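Local coordinates for DUF416 domain-containing protein (Shewanella baltica, PDB 2Q9R) that is of unknown function but folds as an all-helical DUF416 domain that pairs into a dimer and holds benzoic acid in a pocket, at residues R11-L15 with L166-E170; Q21-A26 with L57-L61; S124-V128 with S193-I197. All coordinates share one frame. Where two conformers were deposited one is given. Residues are numbered along the deposited sequence.

Contact 1. Residues R11-L15 with L166-E170; sequences RLKAL and LEIIE
The last turn of helix 8-14 lies against the C-terminal end of helix 153-170. Residues 11-13 are helical; Leu15 has an extended psi of 151°, its N bonded to Leu12 O at 3.2 Å. Residues 166-170 stay helical, Glu170 N to Leu166 O 2.8 Å. The CA atoms set the register: Leu12 faces Leu166 at 7.1 Å, Leu15 faces Glu170 at 7.0 Å. Leu166 (chi1 t, chi2 p) is the main bump. Its CD1 rests against the shallow hollow of the touching Leu12 and Leu15 methyls, 3.7 Å from Leu15 CD1 and 4.1 Å from Leu12 CD1, while its CD2 lies under one face of the Arg11 guanidinium, 3.6 Å from NH1. This is helix-helix packing in an all-helical bundle, and Phe23 of helix 17-42 meets both Leu12 and Leu166 from a third side. Leu15 (chi1 m, chi2 t) starts sideways, but its CD2 reaches 4.0 Å from Glu170 CB and 4.4 Å from Ile169 CG2. Along the more open edge, Arg11 (m, t, m) sends NH1 to Glu170 OE2, a 2.5 Å salt bridge, with Glu170 in a p rotamer (chi1 88°). A water donates to Arg11 O (2.8 Å) and Glu170 OE1 (2.6 Å).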
ATOM      1  N   ARG A  11     -22.653 -13.767   5.890  1.00 42.28           N
ATOM      2  CA  ARG A  11     -22.135 -14.893   5.104  1.00 43.98           C
ATOM      3  C   ARG A  11     -21.024 -15.597   5.876  1.00 43.69           C
ATOM      4  O   ARG A  11     -20.937 -16.847   5.950  1.00 41.77           O
ATOM      5  CB  ARG A  11     -21.561 -14.398   3.768  1.00 44.99           C
ATOM      6  CG  ARG A  11     -22.572 -14.022   2.694  1.00 48.64           C
ATOM      7  CD  ARG A  11     -21.911 -14.009   1.316  1.00 50.49           C
ATOM      8  NE  ARG A  11     -21.081 -12.840   1.117  1.00 52.50           N
ATOM      9  CZ  ARG A  11     -19.927 -12.792   0.448  1.00 56.94           C
ATOM     10  NH1 ARG A  11     -19.370 -13.853  -0.077  1.00 46.42           N
ATOM     11  NH2 ARG A  11     -19.284 -11.636   0.344  1.00 67.15           N
ATOM     12  N   LEU A  12     -20.221 -14.786   6.535  1.00 40.59           N
ATOM     13  CA  LEU A  12     -19.160 -15.300   7.380  1.00 42.99           C
ATOM     14  C   LEU A  12     -19.753 -16.085   8.540  1.00 41.31           C
ATOM     15  O   LEU A  12     -19.302 -17.200   8.867  1.00 43.32           O
ATOM     16  CB  LEU A  12     -18.303 -14.117   7.847  1.00 43.26           C
ATOM     17  CG  LEU A  12     -16.965 -14.347   8.493  1.00 47.90           C
ATOM     18  CD1 LEU A  12     -16.109 -15.269   7.639  1.00 48.76           C
ATOM     19  CD2 LEU A  12     -16.304 -13.001   8.705  1.00 46.37           C
ATOM     20  N   LYS A  13     -20.796 -15.540   9.146  1.00 42.66           N
ATOM     21  CA  LYS A  13     -21.430 -16.207  10.285  1.00 43.92           C
ATOM     22  C   LYS A  13     -22.146 -17.514   9.867  1.00 43.95           C
ATOM     23  O   LYS A  13     -22.246 -18.461  10.654  1.00 44.22           O
ATOM     24  CB  LYS A  13     -22.412 -15.268  10.978  1.00 46.18           C
ATOM     25  CG  LYS A  13     -21.736 -14.107  11.713  1.00 55.52           C
ATOM     26  CD  LYS A  13     -22.729 -13.020  12.110  1.00 66.70           C
ATOM     27  CE  LYS A  13     -22.031 -11.828  12.785  1.00 71.75           C
ATOM     28  NZ  LYS A  13     -23.014 -10.877  13.417  1.00 78.33           N
ATOM     29  N   ALA A  14     -22.631 -17.540   8.630  1.00 41.27           N
ATOM     30  CA  ALA A  14     -23.283 -18.725   8.062  1.00 41.63           C
ATOM     31  C   ALA A  14     -22.321 -19.876   7.755  1.00 41.62           C
ATOM     32  O   ALA A  14     -22.749 -21.003   7.572  1.00 42.15           O
ATOM     33  CB  ALA A  14     -24.080 -18.332   6.821  1.00 40.12           C
ATOM     34  N   LEU A  15     -21.024 -19.627   7.755  1.00 38.88           N
ATOM     35  CA  LEU A  15     -20.065 -20.725   7.631  1.00 40.99           C
ATOM     36  C   LEU A  15     -20.165 -21.759   8.757  1.00 45.42           C
ATOM     37  O   LEU A  15     -20.547 -21.438   9.896  1.00 46.98           O
ATOM     38  CB  LEU A  15     -18.660 -20.163   7.601  1.00 41.94           C
ATOM     39  CG  LEU A  15     -18.343 -19.291   6.385  1.00 39.18           C
ATOM     40  CD1 LEU A  15     -16.884 -18.864   6.458  1.00 37.94           C
ATOM     41  CD2 LEU A  15     -18.663 -20.008   5.032  1.00 31.24           C
ATOM     42  N   LEU A 166     -13.587 -15.636   1.279  1.00 42.39           N
ATOM     43  CA  LEU A 166     -14.891 -16.112   1.737  1.00 43.02           C
ATOM     44  C   LEU A 166     -15.614 -16.879   0.629  1.00 41.65           C
ATOM     45  O   LEU A 166     -16.221 -17.949   0.884  1.00 43.61           O
ATOM     46  CB  LEU A 166     -15.761 -14.953   2.222  1.00 44.32           C
ATOM     47  CG  LEU A 166     -17.189 -15.242   2.692  1.00 47.02           C
ATOM     48  CD1 LEU A 166     -17.197 -16.300   3.770  1.00 45.27           C
ATOM     49  CD2 LEU A 166     -17.855 -13.956   3.187  1.00 43.00           C
ATOM     50  N   GLU A 167     -15.559 -16.327  -0.583  1.00 40.48           N
ATOM     51  CA  GLU A 167     -16.196 -16.939  -1.740  1.00 40.82           C
ATOM     52  C   GLU A 167     -15.692 -18.321  -2.060  1.00 38.32           C
ATOM     53  O   GLU A 167     -16.477 -19.168  -2.427  1.00 40.48           O
ATOM     54  CB  GLU A 167     -15.994 -16.079  -2.989  1.00 43.10           C
ATOM     55  CG  GLU A 167     -16.801 -14.813  -2.988  1.00 52.40           C
ATOM     56  CD  GLU A 167     -16.395 -13.888  -4.118  1.00 61.37           C
ATOM     57  OE1 GLU A 167     -15.636 -14.339  -5.009  1.00 70.16           O
ATOM     58  OE2 GLU A 167     -16.841 -12.722  -4.111  1.00 60.28           O
ATOM     59  N   ILE A 168     -14.386 -18.536  -1.997  1.00 39.71           N
ATOM     60  CA  ILE A 168     -13.871 -19.861  -2.313  0.70 40.22           C
ATOM     61  C   ILE A 168     -14.261 -20.871  -1.221  1.00 40.80           C
ATOM     62  O   ILE A 168     -14.644 -22.013  -1.532  1.00 38.02           O
ATOM     63  CB  ILE A 168     -12.367 -19.862  -2.716  0.70 42.50           C
ATOM     64  CG1 ILE A 168     -11.943 -21.263  -3.172  0.70 47.59           C
ATOM     65  CG2 ILE A 168     -11.455 -19.286  -1.627  0.70 37.05           C
ATOM     66  CD1 ILE A 168     -10.832 -21.260  -4.253  0.70 49.97           C
ATOM     67  N   ILE A 169     -14.249 -20.450   0.034  1.00 38.99           N
ATOM     68  CA  ILE A 169     -14.671 -21.348   1.113  1.00 40.34           C
ATOM     69  C   ILE A 169     -16.149 -21.650   1.057  1.00 39.74           C
ATOM     70  O   ILE A 169     -16.553 -22.803   1.227  1.00 39.65           O
ATOM     71  CB  ILE A 169     -14.257 -20.779   2.501  1.00 39.66           C
ATOM     72  CG1 ILE A 169     -12.718 -20.691   2.543  1.00 44.68           C
ATOM     73  CG2 ILE A 169     -14.803 -21.606   3.664  1.00 35.87           C
ATOM     74  CD1 ILE A 169     -12.155 -19.902   3.743  1.00 40.01           C
ATOM     75  N   GLU A 170     -16.963 -20.636   0.785  1.00 41.35           N
ATOM     76  CA  GLU A 170     -18.377 -20.826   0.866  1.00 42.54           C
ATOM     77  C   GLU A 170     -18.978 -21.637  -0.280  1.00 43.44           C
ATOM     78  O   GLU A 170     -20.035 -22.242  -0.123  1.00 40.55           O
ATOM     79  CB  GLU A 170     -19.097 -19.496   1.126  1.00 46.41           C
ATOM     80  CG  GLU A 170     -19.479 -18.699  -0.029  1.00 45.90           C
ATOM     81  CD  GLU A 170     -19.795 -17.256   0.373  1.00 52.48           C
ATOM     82  OE1 GLU A 170     -20.468 -16.990   1.410  1.00 38.60           O
ATOM     83  OE2 GLU A 170     -19.356 -16.379  -0.387  1.00 46.76           O
TER
HETATM   84  O   HOH W   1     -21.600 -18.090   3.537  1.00 41.81           O

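Contact 2. Residues Q21-A26 with L57-L61; sequences QLFATA and LWQSL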
ATOM      1  N   GLN A  21     -12.864 -21.616  10.618  1.00 40.60           N
ATOM      2  CA  GLN A  21     -11.510 -21.890  11.091  1.00 42.43           C
ATOM      3  C   GLN A  21     -10.505 -21.777   9.964  1.00 41.41           C
ATOM      4  O   GLN A  21      -9.414 -21.167  10.124  1.00 41.47           O
ATOM      5  CB  GLN A  21     -11.484 -23.281  11.693  1.00 40.79           C
ATOM      6  CG  GLN A  21     -10.217 -23.626  12.456  1.00 39.75           C
ATOM      7  CD  GLN A  21     -10.322 -24.983  13.161  1.00 43.98           C
ATOM      8  OE1 GLN A  21     -11.404 -25.419  13.516  1.00 53.58           O
ATOM      9  NE2 GLN A  21      -9.197 -25.653  13.324  1.00 45.67           N
ATOM     10  N   LEU A  22     -10.867 -22.315   8.796  1.00 41.51           N
ATOM     11  CA  LEU A  22     -10.030 -22.143   7.595  1.00 39.83           C
ATOM     12  C   LEU A  22      -9.834 -20.667   7.220  1.00 39.39           C
ATOM     13  O   LEU A  22      -8.684 -20.199   6.983  1.00 38.29           O
ATOM     14  CB  LEU A  22     -10.623 -22.934   6.406  1.00 41.94           C
ATOM     15  CG  LEU A  22      -9.972 -22.805   5.015  1.00 43.18           C
ATOM     16  CD1 LEU A  22      -8.457 -23.106   5.073  1.00 34.98           C
ATOM     17  CD2 LEU A  22     -10.667 -23.742   3.991  1.00 35.20           C
ATOM     18  N   PHE A  23     -10.954 -19.945   7.112  1.00 41.09           N
ATOM     19  CA  PHE A  23     -10.946 -18.506   6.822  1.00 41.14           C
ATOM     20  C   PHE A  23      -9.980 -17.739   7.745  1.00 41.67           C
ATOM     21  O   PHE A  23      -9.131 -16.942   7.295  1.00 37.74           O
ATOM     22  CB  PHE A  23     -12.403 -17.960   6.938  1.00 42.17           C
ATOM     23  CG  PHE A  23     -12.529 -16.460   6.686  1.00 40.12           C
ATOM     24  CD1 PHE A  23     -12.332 -15.553   7.709  1.00 40.71           C
ATOM     25  CD2 PHE A  23     -12.849 -15.974   5.404  1.00 39.75           C
ATOM     26  CE1 PHE A  23     -12.470 -14.186   7.490  1.00 44.76           C
ATOM     27  CE2 PHE A  23     -12.950 -14.608   5.165  1.00 42.09           C
ATOM     28  CZ  PHE A  23     -12.734 -13.705   6.200  1.00 36.17           C
ATOM     29  N   ALA A  24     -10.153 -17.956   9.048  1.00 40.43           N
ATOM     30  CA  ALA A  24      -9.363 -17.271  10.089  1.00 40.61           C
ATOM     31  C   ALA A  24      -7.888 -17.712  10.090  1.00 37.85           C
ATOM     32  O   ALA A  24      -6.965 -16.892  10.253  1.00 40.86           O
ATOM     33  CB  ALA A  24     -10.028 -17.531  11.491  1.00 36.03           C
ATOM     34  N   THR A  25      -7.638 -18.990   9.852  1.00 36.43           N
ATOM     35  CA  THR A  25      -6.258 -19.484   9.740  1.00 36.85           C
ATOM     36  C   THR A  25      -5.534 -18.790   8.597  1.00 38.69           C
ATOM     37  O   THR A  25      -4.428 -18.317   8.795  1.00 40.02           O
ATOM     38  CB  THR A  25      -6.226 -20.985   9.560  1.00 37.44           C
ATOM     39  OG1 THR A  25      -6.914 -21.543  10.692  1.00 34.84           O
ATOM     40  CG2 THR A  25      -4.772 -21.567   9.522  1.00 39.44           C
ATOM     41  N   ALA A  26      -6.180 -18.742   7.429  1.00 36.30           N
ATOM     42  CA  ALA A  26      -5.618 -18.069   6.247  1.00 38.89           C
ATOM     43  C   ALA A  26      -5.295 -16.575   6.542  1.00 40.51           C
ATOM     44  O   ALA A  26      -4.231 -16.053   6.163  1.00 46.43           O
ATOM     45  CB  ALA A  26      -6.606 -18.201   5.058  1.00 38.84           C
ATOM     46  N   LEU A  57      -2.030 -25.019  13.319  1.00 41.49           N
ATOM     47  CA  LEU A  57      -3.377 -24.630  12.879  1.00 41.63           C
ATOM     48  C   LEU A  57      -3.689 -25.178  11.480  1.00 42.88           C
ATOM     49  O   LEU A  57      -4.805 -25.657  11.226  1.00 47.53           O
ATOM     50  CB  LEU A  57      -3.572 -23.103  12.898  1.00 43.04           C
ATOM     51  CG  LEU A  57      -3.634 -22.530  14.320  1.00 39.71           C
ATOM     52  CD1 LEU A  57      -3.270 -21.042  14.329  1.00 43.68           C
ATOM     53  CD2 LEU A  57      -4.973 -22.806  15.001  1.00 43.61           C
ATOM     54  N   TRP A  58      -2.723 -25.114  10.576  1.00 44.71           N
ATOM     55  CA  TRP A  58      -2.942 -25.690   9.247  1.00 43.48           C
ATOM     56  C   TRP A  58      -3.197 -27.199   9.359  1.00 44.56           C
ATOM     57  O   TRP A  58      -4.144 -27.716   8.757  1.00 44.25           O
ATOM     58  CB  TRP A  58      -1.792 -25.404   8.303  1.00 42.47           C
ATOM     59  CG  TRP A  58      -1.774 -23.989   7.825  1.00 40.60           C
ATOM     60  CD1 TRP A  58      -0.842 -23.051   8.120  1.00 41.46           C
ATOM     61  CD2 TRP A  58      -2.736 -23.345   6.979  1.00 37.99           C
ATOM     62  NE1 TRP A  58      -1.155 -21.854   7.505  1.00 39.37           N
ATOM     63  CE2 TRP A  58      -2.308 -22.012   6.793  1.00 40.51           C
ATOM     64  CE3 TRP A  58      -3.904 -23.759   6.348  1.00 38.27           C
ATOM     65  CZ2 TRP A  58      -3.036 -21.099   6.044  1.00 38.44           C
ATOM     66  CZ3 TRP A  58      -4.605 -22.854   5.560  1.00 36.52           C
ATOM     67  CH2 TRP A  58      -4.161 -21.560   5.400  1.00 34.99           C
ATOM     68  N   GLN A  59      -2.335 -27.900  10.106  1.00 44.34           N
ATOM     69  CA  GLN A  59      -2.490 -29.341  10.271  1.00 46.36           C
ATOM     70  C   GLN A  59      -3.815 -29.712  10.911  1.00 46.68           C
ATOM     71  O   GLN A  59      -4.393 -30.770  10.610  1.00 47.39           O
ATOM     72  CB  GLN A  59      -1.347 -29.902  11.107  1.00 49.05           C
ATOM     73  CG  GLN A  59      -0.015 -29.962  10.390  1.00 51.46           C
ATOM     74  CD  GLN A  59      -0.074 -30.943   9.274  1.00 54.89           C
ATOM     75  OE1 GLN A  59      -0.501 -32.088   9.472  1.00 64.17           O
ATOM     76  NE2 GLN A  59       0.309 -30.502   8.061  1.00 60.24           N
ATOM     77  N   SER A  60      -4.306 -28.869  11.814  1.00 45.87           N
ATOM     78  CA  SER A  60      -5.613 -29.129  12.436  1.00 45.69           C
ATOM     79  C   SER A  60      -6.721 -29.197  11.416  1.00 46.24           C
ATOM     80  O   SER A  60      -7.724 -29.918  11.613  1.00 44.60           O
ATOM     81  CB  SER A  60      -5.989 -28.055  13.442  1.00 45.17           C
ATOM     82  OG  SER A  60      -4.930 -27.955  14.372  1.00 63.15           O
ATOM     83  N   LEU A  61      -6.554 -28.449  10.335  1.00 47.31           N
ATOM     84  CA  LEU A  61      -7.539 -28.465   9.261  1.00 50.83           C
ATOM     85  C   LEU A  61      -7.394 -29.674   8.335  1.00 51.81           C
ATOM     86  O   LEU A  61      -8.380 -30.080   7.751  1.00 51.31           O
ATOM     87  CB  LEU A  61      -7.483 -27.162   8.460  1.00 50.04           C
ATOM     88  CG  LEU A  61      -7.834 -25.891   9.253  1.00 50.59           C
ATOM     89  CD1 LEU A  61      -7.244 -24.626   8.587  1.00 37.29           C
ATOM     90  CD2 LEU A  61      -9.339 -25.777   9.435  1.00 45.00           C
TER
HETATM   91  O   HOH W   2      -6.991 -24.118  12.178  1.00 44.18           O
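This is a buried contact within an antiparallel helical hairpin of the all-helical fold, formed by the consecutive helices 17-42 and 47-62. The short axes come within 10.3 Å and cross at -155°, with Thr25 CA 6.7 Å from Leu57 CA and Leu22 CA 7.0 Å from Leu61 CA. Thr25 sits at the middle: its CG2 lies over the six-membered ring of Trp58, 3.7 Å from the centroid, a CH-pi contact. Leu22 CD1 touches Trp58 CZ3 (3.9 Å) and Leu61 CD1 (4.0 Å), and Ala26 CB lies 4.2 Å from Trp58 CH2. The indole NE1 bonds to Gln29, and Arg184 of helix 177-190 makes a cation-pi contact with the ring. No direct hydrogen bond joins the segments. Instead a water accepts from Gln21 NE2 (2.9 Å) and donates to Thr25 OG1 (3.0 Å) and Leu57 O (2.8 Å). Since Thr25 OG1 gives its own proton to Gln21 O (2.6 Å), it can serve the water as acceptor, so one water links Gln21 NE2, Thr25 OG1 and Leu57 O across a largely apolar interface.

Contact 3. Residues S124-V128 with S193-I197; sequences SSSTV and SNIGI. With BEZ (benzoic acid), chain E.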
ATOM      1  N   SER A 124      -8.157  -8.279  11.414  1.00 45.69           N
ATOM      2  CA  SER A 124      -7.359  -8.092  10.211  1.00 41.71           C
ATOM      3  C   SER A 124      -7.637  -6.756   9.589  1.00 42.55           C
ATOM      4  O   SER A 124      -6.686  -6.059   9.242  1.00 43.50           O
ATOM      5  CB  SER A 124      -7.612  -9.200   9.183  1.00 42.87           C
ATOM      6  OG  SER A 124      -6.739  -9.060   8.065  1.00 43.62           O
ATOM      7  N   SER A 125      -8.925  -6.397   9.447  1.00 40.87           N
ATOM      8  CA  SER A 125      -9.252  -5.158   8.822  1.00 41.77           C
ATOM      9  C   SER A 125      -8.892  -3.950   9.691  1.00 40.99           C
ATOM     10  O   SER A 125      -8.504  -2.891   9.171  1.00 38.88           O
ATOM     11  CB  SER A 125     -10.698  -5.131   8.304  1.00 39.74           C
ATOM     12  OG  SER A 125     -11.601  -5.372   9.339  1.00 49.94           O
ATOM     13  N   SER A 126      -9.008  -4.077  10.997  1.00 40.50           N
ATOM     14  CA  SER A 126      -8.638  -2.956  11.858  1.00 42.92           C
ATOM     15  C   SER A 126      -7.160  -2.630  11.795  1.00 41.06           C
ATOM     16  O   SER A 126      -6.777  -1.471  11.897  1.00 44.20           O
ATOM     17  CB  SER A 126      -9.006  -3.267  13.299  1.00 45.72           C
ATOM     18  OG  SER A 126     -10.392  -3.531  13.350  1.00 55.96           O
ATOM     19  N   THR A 127      -6.323  -3.660  11.680  1.00 41.05           N
ATOM     20  CA  THR A 127      -4.899  -3.438  11.545  1.00 41.12           C
ATOM     21  C   THR A 127      -4.640  -2.514  10.362  1.00 40.63           C
ATOM     22  O   THR A 127      -3.855  -1.548  10.435  1.00 40.54           O
ATOM     23  CB  THR A 127      -4.111  -4.787  11.404  1.00 40.14           C
ATOM     24  OG1 THR A 127      -4.347  -5.569  12.574  1.00 37.68           O
ATOM     25  CG2 THR A 127      -2.642  -4.541  11.295  1.00 39.15           C
ATOM     26  N   VAL A 128      -5.337  -2.788   9.279  1.00 41.38           N
ATOM     27  CA  VAL A 128      -5.185  -1.960   8.048  1.00 39.96           C
ATOM     28  C   VAL A 128      -5.726  -0.523   8.231  1.00 43.86           C
ATOM     29  O   VAL A 128      -5.069   0.453   7.857  1.00 42.42           O
ATOM     30  CB  VAL A 128      -5.855  -2.616   6.859  1.00 41.13           C
ATOM     31  CG1 VAL A 128      -5.639  -1.721   5.589  1.00 41.44           C
ATOM     32  CG2 VAL A 128      -5.281  -4.011   6.679  1.00 39.58           C
ATOM     33  N   SER A 193       1.745  -9.053   3.657  1.00 40.68           N
ATOM     34  CA  SER A 193       0.819  -8.963   4.797  1.00 38.25           C
ATOM     35  C   SER A 193      -0.369  -8.104   4.443  1.00 39.70           C
ATOM     36  O   SER A 193      -0.392  -7.468   3.400  1.00 36.09           O
ATOM     37  CB  SER A 193       1.493  -8.374   6.036  1.00 38.38           C
ATOM     38  OG  SER A 193       1.558  -6.940   6.028  1.00 43.23           O
ATOM     39  N   ASN A 194      -1.300  -8.007   5.372  1.00 37.49           N
ATOM     40  CA  ASN A 194      -2.492  -7.150   5.210  1.00 36.97           C
ATOM     41  C   ASN A 194      -2.180  -5.712   5.163  1.00 39.85           C
ATOM     42  O   ASN A 194      -3.027  -4.931   4.737  1.00 41.88           O
ATOM     43  CB  ASN A 194      -3.509  -7.418   6.342  1.00 39.68           C
ATOM     44  CG  ASN A 194      -2.896  -7.356   7.714  1.00 39.09           C
ATOM     45  OD1 ASN A 194      -1.677  -7.535   7.866  1.00 41.90           O
ATOM     46  ND2 ASN A 194      -3.723  -7.208   8.729  1.00 43.06           N
ATOM     47  N   ILE A 195      -0.966  -5.339   5.570  1.00 40.57           N
ATOM     48  CA  ILE A 195      -0.526  -3.944   5.444  1.00 38.62           C
ATOM     49  C   ILE A 195       0.677  -3.790   4.492  1.00 37.80           C
ATOM     50  O   ILE A 195       1.409  -2.770   4.530  1.00 39.94           O
ATOM     51  CB  ILE A 195      -0.334  -3.224   6.796  1.00 41.21           C
ATOM     52  CG1 ILE A 195       0.642  -3.950   7.727  1.00 47.20           C
ATOM     53  CG2 ILE A 195      -1.657  -3.004   7.497  1.00 36.52           C
ATOM     54  CD1 ILE A 195       1.234  -2.968   8.780  1.00 48.39           C
ATOM     55  N   GLY A 196       0.867  -4.795   3.642  1.00 38.10           N
ATOM     56  CA  GLY A 196       1.807  -4.721   2.536  1.00 40.91           C
ATOM     57  C   GLY A 196       3.254  -5.087   2.851  1.00 40.84           C
ATOM     58  O   GLY A 196       4.157  -4.809   2.084  1.00 39.01           O
ATOM     59  N   ILE A 197       3.472  -5.706   3.992  1.00 38.72           N
ATOM     60  CA  ILE A 197       4.812  -6.099   4.417  1.00 35.57           C
ATOM     61  C   ILE A 197       5.242  -7.425   3.828  1.00 40.82           C
ATOM     62  O   ILE A 197       4.519  -8.458   3.866  1.00 40.34           O
ATOM     63  CB  ILE A 197       4.912  -6.157   5.967  1.00 38.65           C
ATOM     64  CG1 ILE A 197       4.576  -4.768   6.543  1.00 42.57           C
ATOM     65  CG2 ILE A 197       6.297  -6.651   6.351  1.00 37.93           C
ATOM     66  CD1 ILE A 197       5.509  -3.650   6.020  1.00 44.98           C
TER
HETATM   67  C   BEZ E 203       6.034  -0.249   9.647  1.00 42.19           C
HETATM   68  O1  BEZ E 203       5.652   0.040   8.468  1.00 41.62           O
HETATM   69  O2  BEZ E 203       6.479   0.624  10.454  1.00 42.44           O
HETATM   70  C1  BEZ E 203       5.978  -1.667  10.100  1.00 45.92           C
HETATM   71  C2  BEZ E 203       7.010  -2.195  10.913  1.00 37.52           C
HETATM   72  C3  BEZ E 203       6.927  -3.528  11.311  1.00 35.40           C
HETATM   73  C4  BEZ E 203       5.842  -4.309  10.922  1.00 37.35           C
HETATM   74  C5  BEZ E 203       4.833  -3.776  10.119  1.00 45.68           C
HETATM   75  C6  BEZ E 203       4.888  -2.433   9.706  1.00 37.61           C
HETATM   76  O   HOH W   3      -3.514  -7.892  11.599  1.00 41.33           O
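A loop without regular structure, rather than another helix, packs here on helix 120-136, and its Asn194 bonds straight to the helix backbone: ND2 donates to Ser124 O at 3.2 Å. The loop keeps its shape through a type I turn from Ser193 to Gly196, closed by Gly196 N to Ser193 O at 3.0 Å. Ser193 OG accepts from Ile195 N (3.0 Å), forming an ST turn, and also from Ile197 N (3.1 Å); Ser193 N returns a bond to Ile197 O (2.8 Å). Gly196 has a positive phi of 86°, a conformation that favours glycine. Asn194 points toward the helix, and a water bridges its ND2 (3.0 Å) to Thr127 OG1 (2.7 Å). Its OD1 bonds to Asn34 ND2, tying the loop to helix 17-42; separately, a bond between Thr127 OG1 and Asp97 OD2 links helices 120-136 and 92-111. Beside this polar patch, Ile195 CG2 rests 3.8 Å from Val128 CG2 and 3.7 Å from Val128 CA. The same isoleucine turns CD1 to the benzoic acid, 3.8 Å from its C6, while Ile197 CG1 lies 3.7 Å from C5. The ligand is hydrogen-bonded to Ser136 and His152 of the second subunit, and that His152 packs on Ile197. The chemistry is thus divided: polar bonds fix the turn against the helix, and the isoleucines give the ring an apolar wall at the subunit interface.

Contacts 1 and 2 touch, although their centres lie 14 Å apart. Ile169 CD1 packs 3.6 Å from Phe23 N and 3.8 Å from Leu22 CG, and Leu12 CD1 is 3.8 Å from Phe23 CD1: Leu22 and Phe23 form the face that contact 1 packs against, and Leu22 also meets 57-61 with Gln21, Thr25 and Ala26. Along the chain, contact 2 is nested inside the loop closed by contact 1, whereas the segments of contacts 1 and 3 alternate. Contact 3 touches neither: its centre is about 20 Å from that of contact 1 and 18 Å from that of contact 2. Contact 3 alone contributes residues to the benzoic acid pocket, which also includes Asn34 of helix 17-42.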